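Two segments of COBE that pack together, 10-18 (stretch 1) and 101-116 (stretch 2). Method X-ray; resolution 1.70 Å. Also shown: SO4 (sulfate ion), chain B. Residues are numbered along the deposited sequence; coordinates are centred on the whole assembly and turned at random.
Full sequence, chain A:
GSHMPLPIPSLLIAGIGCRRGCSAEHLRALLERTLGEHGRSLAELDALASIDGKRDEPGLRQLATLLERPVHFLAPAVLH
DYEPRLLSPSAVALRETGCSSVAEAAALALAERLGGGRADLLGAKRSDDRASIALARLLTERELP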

# COMPACT_ATOMS: atom_id res chain seq x y z
N SER A 10 12.12 -9.89 0.24
CA SER A 10 11.62 -9.13 1.39
C SER A 10 10.83 -7.92 0.93
O SER A 10 11.26 -6.77 1.13
N LEU A 11 9.67 -8.14 0.36
CA LEU A 11 9.01 -7.01 -0.25
C LEU A 11 8.22 -6.16 0.72
O LEU A 11 7.65 -6.64 1.69
N LEU A 12 8.23 -4.87 0.43
CA LEU A 12 7.57 -3.90 1.28
C LEU A 12 6.74 -3.02 0.36
O LEU A 12 7.28 -2.39 -0.58
N ILE A 13 5.44 -2.98 0.63
CA ILE A 13 4.49 -2.27 -0.22
C ILE A 13 3.82 -1.17 0.57
O ILE A 13 3.42 -1.40 1.70
N ALA A 14 3.67 -0.00 -0.05
CA ALA A 14 2.88 1.07 0.60
C ALA A 14 1.57 1.23 -0.14
O ALA A 14 1.60 1.51 -1.33
N GLY A 15 0.44 1.10 0.56
CA GLY A 15 -0.88 1.33 -0.01
C GLY A 15 -1.31 2.74 0.33
O GLY A 15 -1.02 3.23 1.44
N ILE A 16 -1.93 3.42 -0.62
CA ILE A 16 -2.25 4.85 -0.43
C ILE A 16 -3.67 5.13 -0.88
O ILE A 16 -4.06 4.71 -1.96
N GLY A 17 -4.41 5.89 -0.06
CA GLY A 17 -5.75 6.38 -0.41
C GLY A 17 -5.73 7.86 -0.08
O GLY A 17 -5.14 8.25 0.94
N CYS A 18 -6.27 8.71 -0.95
CA CYS A 18 -6.13 10.15 -0.72
C CYS A 18 -7.25 10.94 -1.38
O CYS A 18 -7.90 10.43 -2.30
N SER A 101 -10.91 0.10 3.44
CA SER A 101 -9.66 0.88 3.55
C SER A 101 -8.86 0.65 2.33
O SER A 101 -8.34 -0.45 2.15
N VAL A 102 -8.75 1.67 1.47
CA VAL A 102 -7.99 1.55 0.24
C VAL A 102 -6.52 1.31 0.57
O VAL A 102 -5.89 0.46 -0.05
N ALA A 103 -5.99 2.07 1.53
CA ALA A 103 -4.54 1.94 1.83
C ALA A 103 -4.21 0.54 2.32
O ALA A 103 -3.24 -0.08 1.88
N GLU A 104 -4.98 0.05 3.28
CA GLU A 104 -4.69 -1.26 3.88
C GLU A 104 -4.93 -2.40 2.87
O GLU A 104 -4.08 -3.28 2.69
N ALA A 105 -6.06 -2.36 2.18
CA ALA A 105 -6.39 -3.42 1.21
C ALA A 105 -5.46 -3.43 0.03
O ALA A 105 -5.06 -4.50 -0.40
N ALA A 106 -5.06 -2.25 -0.46
CA ALA A 106 -4.18 -2.20 -1.65
C ALA A 106 -2.77 -2.70 -1.30
O ALA A 106 -2.13 -3.41 -2.10
N ALA A 107 -2.32 -2.37 -0.10
CA ALA A 107 -1.02 -2.83 0.37
C ALA A 107 -0.97 -4.36 0.42
O ALA A 107 -0.05 -4.97 -0.14
N LEU A 108 -1.95 -4.97 1.08
CA LEU A 108 -2.01 -6.41 1.20
C LEU A 108 -2.12 -7.06 -0.18
O LEU A 108 -1.38 -8.01 -0.48
N ALA A 109 -3.05 -6.56 -1.00
CA ALA A 109 -3.33 -7.13 -2.33
C ALA A 109 -2.12 -7.17 -3.23
O ALA A 109 -1.80 -8.22 -3.80
N LEU A 110 -1.41 -6.04 -3.33
CA LEU A 110 -0.24 -5.98 -4.18
C LEU A 110 0.88 -6.85 -3.62
O LEU A 110 1.58 -7.53 -4.39
N ALA A 111 1.09 -6.83 -2.31
CA ALA A 111 2.19 -7.62 -1.73
C ALA A 111 2.00 -9.10 -2.06
O ALA A 111 2.96 -9.78 -2.44
N GLU A 112 0.77 -9.58 -1.94
CA GLU A 112 0.48 -11.01 -2.18
C GLU A 112 0.60 -11.39 -3.64
O GLU A 112 1.03 -12.51 -3.95
N ARG A 113 0.23 -10.47 -4.54
CA ARG A 113 0.36 -10.68 -5.98
C ARG A 113 1.77 -10.70 -6.51
O ARG A 113 2.09 -11.55 -7.36
N LEU A 114 2.60 -9.76 -6.05
CA LEU A 114 4.01 -9.76 -6.40
C LEU A 114 4.76 -10.88 -5.71
O LEU A 114 5.69 -11.45 -6.30
N GLY A 115 4.37 -11.19 -4.47
CA GLY A 115 5.13 -12.14 -3.62
C GLY A 115 4.72 -13.59 -3.69
O GLY A 115 5.55 -14.48 -3.46
N GLY A 116 3.45 -13.83 -4.01
CA GLY A 116 2.95 -15.20 -4.22
C GLY A 116 2.73 -15.97 -2.94
O GLY A 116 2.78 -17.22 -2.93

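Strand 12-18 runs roughly antiparallel to helix 102-115, at 150°, and no hydrogen bond joins them; the contact is apolar and very close. Its tightest point is Gly15, whose CA lies 3.3 Å from Ala103 O in a CA-H...O contact. A CB there would clash with Ala103 O and with Ala107 N, so the close approach depends on glycine.

Beyond Gly15 the interface fills with larger side chains. Ile13 points toward the helix with chi1 m and chi2 m, a conformation that places CG1 3.7 Å from Ala111 CB, CG2 4.0 Å from Leu110 CD2 and CD1 4.0 Å from Leu114 CD1. Leu114 meets it with chi1 m and chi2 t, Leu110 with t and p. Leu11, also directed inward, adopts chi1 p with chi2 between wells at 91°; its CD1 packs 3.7 Å from Ala111 CB, while CD2 lies 3.8 Å from Gly115 CA. Leu12, Ala14 and Ile16 alternate away from the helix.

At the helix N terminus, Val102 (chi1 t) sets CG1 3.6 Å from Ile16 O. Ser101, chi1 t, caps the helix: its OG accepts from Glu104 N (3.2 Å) and donates to sulfate O3 (2.8 Å). Val102 N and Ala103 N bind sulfate O2 and O4 at 2.8 and 2.9 Å. Gly17 CA approaches O4 to 3.6 Å, where a CB would clash.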

# COMPACT_ATOMS: atom_id res chain seq x y z
CB SER A 10 12.79 -8.68 2.26
OG SER A 10 13.73 -7.98 1.46
CB LEU A 11 8.20 -7.39 -1.49
CG LEU A 11 7.06 -8.36 -1.57
CD1 LEU A 11 5.76 -7.64 -1.35
CD2 LEU A 11 7.12 -8.92 -2.97
CB LEU A 12 8.62 -3.06 1.98
CG LEU A 12 8.04 -1.94 2.85
CD1 LEU A 12 7.25 -2.49 4.05
CD2 LEU A 12 9.21 -1.05 3.29
CB ILE A 13 3.38 -3.20 -0.73
CG1 ILE A 13 3.96 -4.40 -1.53
CG2 ILE A 13 2.35 -2.44 -1.57
CD1 ILE A 13 4.78 -3.98 -2.75
CB ALA A 14 3.63 2.38 0.59
CB ILE A 16 -1.28 5.76 -1.25
CG1 ILE A 16 0.17 5.52 -0.81
CG2 ILE A 16 -1.70 7.28 -1.10
CD1 ILE A 16 1.27 6.38 -1.54
CB CYS A 18 -4.75 10.66 -1.17
SG CYS A 18 -4.43 10.53 -2.96
CB SER A 101 -8.82 0.51 4.78
OG SER A 101 -7.58 1.22 4.71
CB VAL A 102 -8.16 2.79 -0.68
CG1 VAL A 102 -7.11 2.81 -1.79
CG2 VAL A 102 -9.57 2.80 -1.23
CB ALA A 103 -4.13 2.98 2.86
CB GLU A 104 -5.51 -1.45 5.15
CG GLU A 104 -5.06 -0.49 6.21
CD GLU A 104 -5.78 -0.63 7.54
OE1 GLU A 104 -6.78 -1.36 7.61
OE2 GLU A 104 -5.34 0.05 8.51
CB ALA A 105 -7.84 -3.31 0.74
CB ALA A 106 -4.14 -0.81 -2.28
CB ALA A 107 -0.66 -2.19 1.73
CB LEU A 108 -3.21 -6.81 2.07
CG LEU A 108 -3.03 -6.58 3.57
CD1 LEU A 108 -4.38 -6.77 4.24
CD2 LEU A 108 -1.97 -7.55 4.11
CB ALA A 109 -4.50 -6.40 -3.01
CB LEU A 110 0.23 -4.53 -4.38
CG LEU A 110 1.37 -4.38 -5.38
CD1 LEU A 110 0.93 -4.89 -6.79
CD2 LEU A 110 1.84 -2.95 -5.47
CB ALA A 111 2.27 -7.43 -0.22
CB GLU A 112 -0.88 -11.42 -1.61
CG GLU A 112 -0.93 -11.28 -0.10
CD GLU A 112 -2.08 -12.01 0.57
OE1 GLU A 112 -3.06 -12.33 -0.13
OE2 GLU A 112 -1.98 -12.23 1.80
CB ARG A 113 -0.48 -9.67 -6.78
CG ARG A 113 -1.89 -10.10 -6.76
CD ARG A 113 -2.91 -9.05 -7.02
NE ARG A 113 -4.19 -9.74 -6.93
CZ ARG A 113 -4.75 -10.14 -5.79
NH1 ARG A 113 -5.89 -10.81 -5.84
NH2 ARG A 113 -4.19 -9.87 -4.61
CB LEU A 114 4.68 -8.40 -6.07
CG LEU A 114 4.15 -7.20 -6.84
CD1 LEU A 114 4.71 -5.87 -6.24
CD2 LEU A 114 4.39 -7.30 -8.36
S SO4 B . -8.28 4.70 3.20
O1 SO4 B . -8.51 6.12 3.64
O2 SO4 B . -9.36 4.30 2.31
O3 SO4 B . -8.29 3.87 4.38
O4 SO4 B . -7.02 4.64 2.52